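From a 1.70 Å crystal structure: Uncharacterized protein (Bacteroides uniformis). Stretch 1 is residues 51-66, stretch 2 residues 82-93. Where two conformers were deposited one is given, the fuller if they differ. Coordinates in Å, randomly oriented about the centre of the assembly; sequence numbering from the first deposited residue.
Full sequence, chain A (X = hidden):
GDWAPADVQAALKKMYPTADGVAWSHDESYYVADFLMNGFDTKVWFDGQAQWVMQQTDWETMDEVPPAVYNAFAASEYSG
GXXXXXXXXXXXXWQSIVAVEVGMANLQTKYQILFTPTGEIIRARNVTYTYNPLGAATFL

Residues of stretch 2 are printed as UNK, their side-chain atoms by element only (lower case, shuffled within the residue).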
# COMPACT_ATOMS: atom_id res chain seq x y z
N GLN A 51 -4.86 13.58 -10.65
CA GLN A 51 -5.74 12.41 -10.66
C GLN A 51 -5.14 11.35 -9.74
O GLN A 51 -3.92 11.06 -9.79
CB GLN A 51 -6.00 11.86 -12.07
CG GLN A 51 -7.27 12.46 -12.69
CD GLN A 51 -7.98 11.50 -13.64
OE1 GLN A 51 -8.08 11.72 -14.86
NE2 GLN A 51 -8.46 10.41 -13.06
N TRP A 52 -5.97 10.79 -8.87
CA TRP A 52 -5.47 9.76 -7.99
C TRP A 52 -5.25 8.46 -8.76
O TRP A 52 -6.08 8.05 -9.59
CB TRP A 52 -6.38 9.55 -6.78
CG TRP A 52 -7.57 8.66 -7.00
CD1 TRP A 52 -8.77 9.02 -7.50
CD2 TRP A 52 -7.70 7.28 -6.62
NE1 TRP A 52 -9.63 7.95 -7.52
CE2 TRP A 52 -9.00 6.87 -6.98
CE3 TRP A 52 -6.82 6.35 -6.05
CZ2 TRP A 52 -9.45 5.56 -6.78
CZ3 TRP A 52 -7.28 5.05 -5.84
CH2 TRP A 52 -8.58 4.67 -6.22
N VAL A 53 -4.11 7.82 -8.50
CA VAL A 53 -3.75 6.59 -9.24
C VAL A 53 -3.57 5.35 -8.36
O VAL A 53 -3.59 4.24 -8.87
CB VAL A 53 -2.52 6.83 -10.12
CG1 VAL A 53 -2.83 7.90 -11.15
CG2 VAL A 53 -1.32 7.24 -9.28
N MSE A 54 -3.39 5.56 -7.06
CA MSE A 54 -3.30 4.46 -6.10
C MSE A 54 -3.68 5.01 -4.75
O MSE A 54 -3.40 6.19 -4.43
CB MSE A 54 -1.87 3.89 -6.08
CG MSE A 54 -1.73 2.77 -5.03
SE MSE A 54 -0.13 1.70 -5.45
CE MSE A 54 1.25 3.11 -5.12
N GLN A 55 -4.26 4.15 -3.91
CA GLN A 55 -4.43 4.41 -2.51
C GLN A 55 -4.03 3.18 -1.72
O GLN A 55 -4.27 2.07 -2.15
CB GLN A 55 -5.88 4.73 -2.20
CG GLN A 55 -6.20 4.85 -0.70
CD GLN A 55 -7.63 5.28 -0.50
OE1 GLN A 55 -7.95 6.47 -0.56
NE2 GLN A 55 -8.50 4.32 -0.28
N GLN A 56 -3.39 3.41 -0.59
CA GLN A 56 -3.01 2.34 0.30
C GLN A 56 -3.54 2.61 1.68
O GLN A 56 -3.40 3.71 2.23
CB GLN A 56 -1.50 2.17 0.33
CG GLN A 56 -0.94 1.65 -0.99
CD GLN A 56 0.56 1.51 -0.98
OE1 GLN A 56 1.23 1.68 0.04
NE2 GLN A 56 1.11 1.20 -2.14
N THR A 57 -4.13 1.58 2.27
CA THR A 57 -4.51 1.63 3.68
C THR A 57 -3.66 0.63 4.45
O THR A 57 -3.55 -0.55 4.10
CB THR A 57 -5.99 1.25 3.81
OG1 THR A 57 -6.77 2.15 3.02
CG2 THR A 57 -6.46 1.30 5.24
N ASP A 58 -3.01 1.13 5.48
CA ASP A 58 -2.10 0.34 6.29
C ASP A 58 -2.91 -0.37 7.32
O ASP A 58 -3.26 0.17 8.36
CB ASP A 58 -1.04 1.23 6.93
CG ASP A 58 0.02 0.43 7.67
OD1 ASP A 58 -0.10 -0.80 7.76
OD2 ASP A 58 0.99 1.05 8.16
N TRP A 59 -3.23 -1.61 7.02
CA TRP A 59 -4.03 -2.43 7.89
C TRP A 59 -3.25 -2.93 9.10
O TRP A 59 -3.84 -3.22 10.12
CB TRP A 59 -4.57 -3.62 7.10
CG TRP A 59 -5.88 -3.39 6.38
CD1 TRP A 59 -6.85 -2.45 6.67
CD2 TRP A 59 -6.42 -4.20 5.35
NE1 TRP A 59 -7.91 -2.59 5.81
CE2 TRP A 59 -7.69 -3.67 5.02
CE3 TRP A 59 -5.97 -5.34 4.69
CZ2 TRP A 59 -8.50 -4.23 4.02
CZ3 TRP A 59 -6.73 -5.87 3.70
CH2 TRP A 59 -8.01 -5.33 3.37
N GLU A 60 -1.94 -3.01 8.96
CA GLU A 60 -1.00 -3.39 10.01
C GLU A 60 -0.99 -4.88 10.36
O GLU A 60 0.10 -5.48 10.44
CB GLU A 60 -1.15 -2.51 11.25
CG GLU A 60 -0.43 -1.20 11.10
CD GLU A 60 -0.78 -0.20 12.18
OE1 GLU A 60 -0.82 -0.60 13.36
OE2 GLU A 60 -1.01 0.97 11.83
N THR A 61 -2.16 -5.49 10.51
CA THR A 61 -2.20 -6.93 10.81
C THR A 61 -3.12 -7.70 9.89
O THR A 61 -3.97 -7.11 9.16
CB THR A 61 -2.65 -7.21 12.26
OG1 THR A 61 -4.05 -6.96 12.38
CG2 THR A 61 -1.88 -6.36 13.26
N MSE A 62 -2.97 -9.02 9.96
CA MSE A 62 -3.77 -9.93 9.14
C MSE A 62 -5.21 -9.93 9.59
O MSE A 62 -6.06 -10.45 8.88
CB MSE A 62 -3.20 -11.36 9.18
CG MSE A 62 -1.77 -11.44 8.63
SE MSE A 62 -1.77 -11.12 6.69
CE MSE A 62 -2.54 -12.85 6.14
N ASP A 63 -5.50 -9.37 10.77
CA ASP A 63 -6.87 -9.27 11.30
C ASP A 63 -7.84 -8.64 10.30
O ASP A 63 -9.03 -8.92 10.32
CB ASP A 63 -6.92 -8.38 12.56
CG ASP A 63 -6.22 -9.00 13.77
OD1 ASP A 63 -5.64 -10.10 13.66
OD2 ASP A 63 -6.28 -8.34 14.84
N GLU A 64 -7.31 -7.77 9.44
CA GLU A 64 -8.11 -6.95 8.52
C GLU A 64 -8.33 -7.54 7.15
O GLU A 64 -9.15 -7.01 6.39
CB GLU A 64 -7.44 -5.59 8.36
CG GLU A 64 -7.31 -4.79 9.64
CD GLU A 64 -8.64 -4.26 10.15
OE1 GLU A 64 -9.63 -4.25 9.40
OE2 GLU A 64 -8.70 -3.81 11.30
N VAL A 65 -7.66 -8.65 6.84
CA VAL A 65 -7.74 -9.19 5.48
C VAL A 65 -8.95 -10.09 5.31
O VAL A 65 -9.51 -10.59 6.27
CB VAL A 65 -6.43 -9.91 5.06
CG1 VAL A 65 -5.20 -9.03 5.32
CG2 VAL A 65 -6.27 -11.27 5.73
N PRO A 66 -9.40 -10.25 4.05
CA PRO A 66 -10.42 -11.25 3.82
C PRO A 66 -9.98 -12.64 4.29
O PRO A 66 -8.83 -13.02 4.10
CB PRO A 66 -10.60 -11.21 2.30
CG PRO A 66 -10.19 -9.82 1.89
CD PRO A 66 -9.02 -9.53 2.83
N UNK A 82 7.55 -13.87 9.77
CA UNK A 82 6.86 -12.92 10.64
C UNK A 82 6.21 -11.88 9.75
O UNK A 82 6.89 -11.23 8.97
se UNK A 82 9.51 -14.64 12.28
c UNK A 82 10.45 -15.04 13.97
c UNK A 82 8.37 -13.08 12.77
c UNK A 82 7.93 -12.28 11.55
N UNK A 83 4.90 -11.69 9.89
CA UNK A 83 4.22 -10.63 9.12
C UNK A 83 4.65 -9.27 9.64
O UNK A 83 4.52 -9.00 10.84
c UNK A 83 2.27 -12.05 8.50
c UNK A 83 2.68 -10.76 9.17
c UNK A 83 2.02 -9.57 8.49
N UNK A 84 5.19 -8.43 8.77
CA UNK A 84 5.69 -7.13 9.15
C UNK A 84 4.91 -5.96 8.60
O UNK A 84 5.01 -4.85 9.11
n UNK A 84 10.40 -8.41 9.81
c UNK A 84 7.15 -6.97 8.73
c UNK A 84 9.50 -7.85 9.02
c UNK A 84 8.07 -7.87 9.52
o UNK A 84 9.79 -7.38 7.92
N UNK A 85 4.12 -6.20 7.55
CA UNK A 85 3.25 -5.16 7.01
C UNK A 85 2.11 -5.81 6.25
O UNK A 85 2.29 -6.86 5.63
c UNK A 85 3.13 -2.99 5.66
n UNK A 85 2.46 -3.19 4.52
o UNK A 85 3.04 -1.93 6.29
c UNK A 85 4.01 -4.17 6.15
N UNK A 86 0.93 -5.20 6.36
CA UNK A 86 -0.25 -5.61 5.60
C UNK A 86 -0.92 -4.34 5.07
O UNK A 86 -1.24 -3.44 5.85
c UNK A 86 -0.56 -7.62 7.05
c UNK A 86 -1.26 -6.40 6.45
c UNK A 86 -2.44 -6.83 5.62
N UNK A 87 -1.07 -4.27 3.75
CA UNK A 87 -1.55 -3.08 3.08
C UNK A 87 -2.66 -3.46 2.11
O UNK A 87 -2.53 -4.41 1.32
c UNK A 87 -0.40 -2.38 2.33
o UNK A 87 0.63 -2.08 3.27
c UNK A 87 -0.83 -1.10 1.68
N UNK A 88 -3.76 -2.72 2.18
CA UNK A 88 -4.82 -2.78 1.20
C UNK A 88 -4.61 -1.76 0.11
O UNK A 88 -4.60 -0.55 0.37
c UNK A 88 -9.93 -4.10 -0.98
c UNK A 88 -8.39 -1.61 1.07
c UNK A 88 -6.17 -2.54 1.91
c UNK A 88 -7.39 -4.93 0.01
c UNK A 88 -7.90 -3.66 0.33
c UNK A 88 -8.16 -5.76 -0.82
c UNK A 88 -7.41 -2.58 1.12
c UNK A 88 -9.17 -3.27 -0.18
n UNK A 88 -9.44 -2.02 0.30
c UNK A 88 -9.42 -5.33 -1.29
N UNK A 89 -4.36 -2.24 -1.09
CA UNK A 89 -3.98 -1.40 -2.21
C UNK A 89 -5.16 -1.31 -3.18
O UNK A 89 -5.64 -2.33 -3.73
c UNK A 89 -1.64 -2.31 -2.00
c UNK A 89 -2.77 -1.99 -2.95
c UNK A 89 -2.32 -1.04 -4.04
N UNK A 90 -5.58 -0.08 -3.44
CA UNK A 90 -6.71 0.18 -4.33
C UNK A 90 -6.31 1.14 -5.46
O UNK A 90 -5.33 1.93 -5.35
o UNK A 90 -9.15 1.34 -0.66
n UNK A 90 -10.72 0.48 -1.99
c UNK A 90 -8.42 -0.11 -2.43
c UNK A 90 -9.47 0.62 -1.60
c UNK A 90 -7.86 0.79 -3.53
N UNK A 91 -7.05 1.02 -6.54
CA UNK A 91 -6.78 1.72 -7.81
C UNK A 91 -8.09 2.17 -8.42
O UNK A 91 -9.13 1.55 -8.20
c UNK A 91 -3.87 -1.91 -7.53
c UNK A 91 -3.69 0.72 -8.31
c UNK A 91 -4.91 0.09 -8.34
c UNK A 91 -2.56 0.06 -7.89
c UNK A 91 -4.99 -1.25 -7.95
c UNK A 91 -6.13 0.79 -8.82
c UNK A 91 -2.65 -1.28 -7.49
N UNK A 92 -8.04 3.22 -9.26
CA UNK A 92 -9.29 3.70 -9.82
C UNK A 92 -9.88 2.73 -10.83
O UNK A 92 -11.10 2.64 -10.92
c UNK A 92 -7.43 5.00 -10.63
c UNK A 92 -8.91 5.04 -10.48
c UNK A 92 -6.92 4.14 -9.51
N UNK A 93 -9.04 1.98 -11.55
CA UNK A 93 -9.54 1.12 -12.62
C UNK A 93 -9.08 -0.34 -12.60
O UNK A 93 -9.39 -1.09 -13.51
c UNK A 93 -9.34 3.70 -15.54
c UNK A 93 -9.72 5.16 -15.63
c UNK A 93 -9.16 1.72 -13.98
n UNK A 93 -9.54 5.67 -17.03
c UNK A 93 -9.71 3.13 -14.18
O HOH W 1 -6.73 1.44 0.42

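Position 82 carries three carbons and a selenium in an unbranched chain, with the selenium before the last carbon; no atom of it reaches stretch 1. It is selenomethionine, Met-82. At position 83 one carbon bears two more, and one of these methyls lies 4.1 Å from CG of Met-62: Val-83. Position 84 has three carbons in a row, the third holding an oxygen and a nitrogen, and points away from stretch 1; it is Gln-84. Position 85 has two carbons, the second holding an oxygen and a nitrogen; the oxygen lies 3.6 Å from Asp-58 OD1. It is Asn-85.

Position 86 shows one carbon carrying two, one of them 3.5 Å from Val-65 CG1 and 3.9 Å from Trp-59 CE3, at the edge of that ring, the other 3.7 Å from Met-62 SE: Val-86. Position 87 has a carbon carrying one oxygen and one carbon, the latter 3.6 Å from Gln-56 CB, so it is Thr-87. Position 88 has one carbon, CB, which stands over the six-membered ring of Trp-59, 3.5 Å from its centroid, followed by fused five- and six-membered rings containing a single nitrogen, nearly parallel to the Trp-59 ring but slid along it. Only tryptophan provides these: Trp-88.

Position 89 has one carbon carrying two carbons, three in all and no heteroatom, one branch 3.8 Å from Met-54 SE: Val-89. Position 90 has three carbons ending in an oxygen and a nitrogen; the oxygen accepts a hydrogen bond of 3.1 Å from Gln-55 NE2. It is Gln-90. Position 91 has one carbon and a ring of six, one ring carbon 3.8 Å from Met-54 SE: Phe-91. Position 92 closes three carbons onto its own backbone nitrogen, the one bonded to that nitrogen lying over the Trp-52 ring, 3.7 Å from CH2, as only Pro-92 can. Position 93 runs four carbons to a nitrogen and makes no contact: Lys-93.

The two strands run antiparallel. Paired hydrogen bonds join Gln-55 to Gln-90 (N to O, 2.9 Å; O to N, 2.8 Å) and Thr-57 to Trp-88 (N to O and O to N, both 2.9 Å). Past this ladder the chain turns, and Val-86 O accepts from Glu-60 N at 3.2 Å and weakly from Trp-59 N at 2.9 Å. A water supplements the face bearing Thr-57, Trp-88 and Gln-90, accepting from Thr-57 OG1 and donating to Trp-88 O and Gln-90 OE1. Backbone pairing thus sets the register, while Val-86 and the tryptophan and proline contacts fasten the ends.

Stretch 2, residues 82-93: MVQNVTWVQFPK
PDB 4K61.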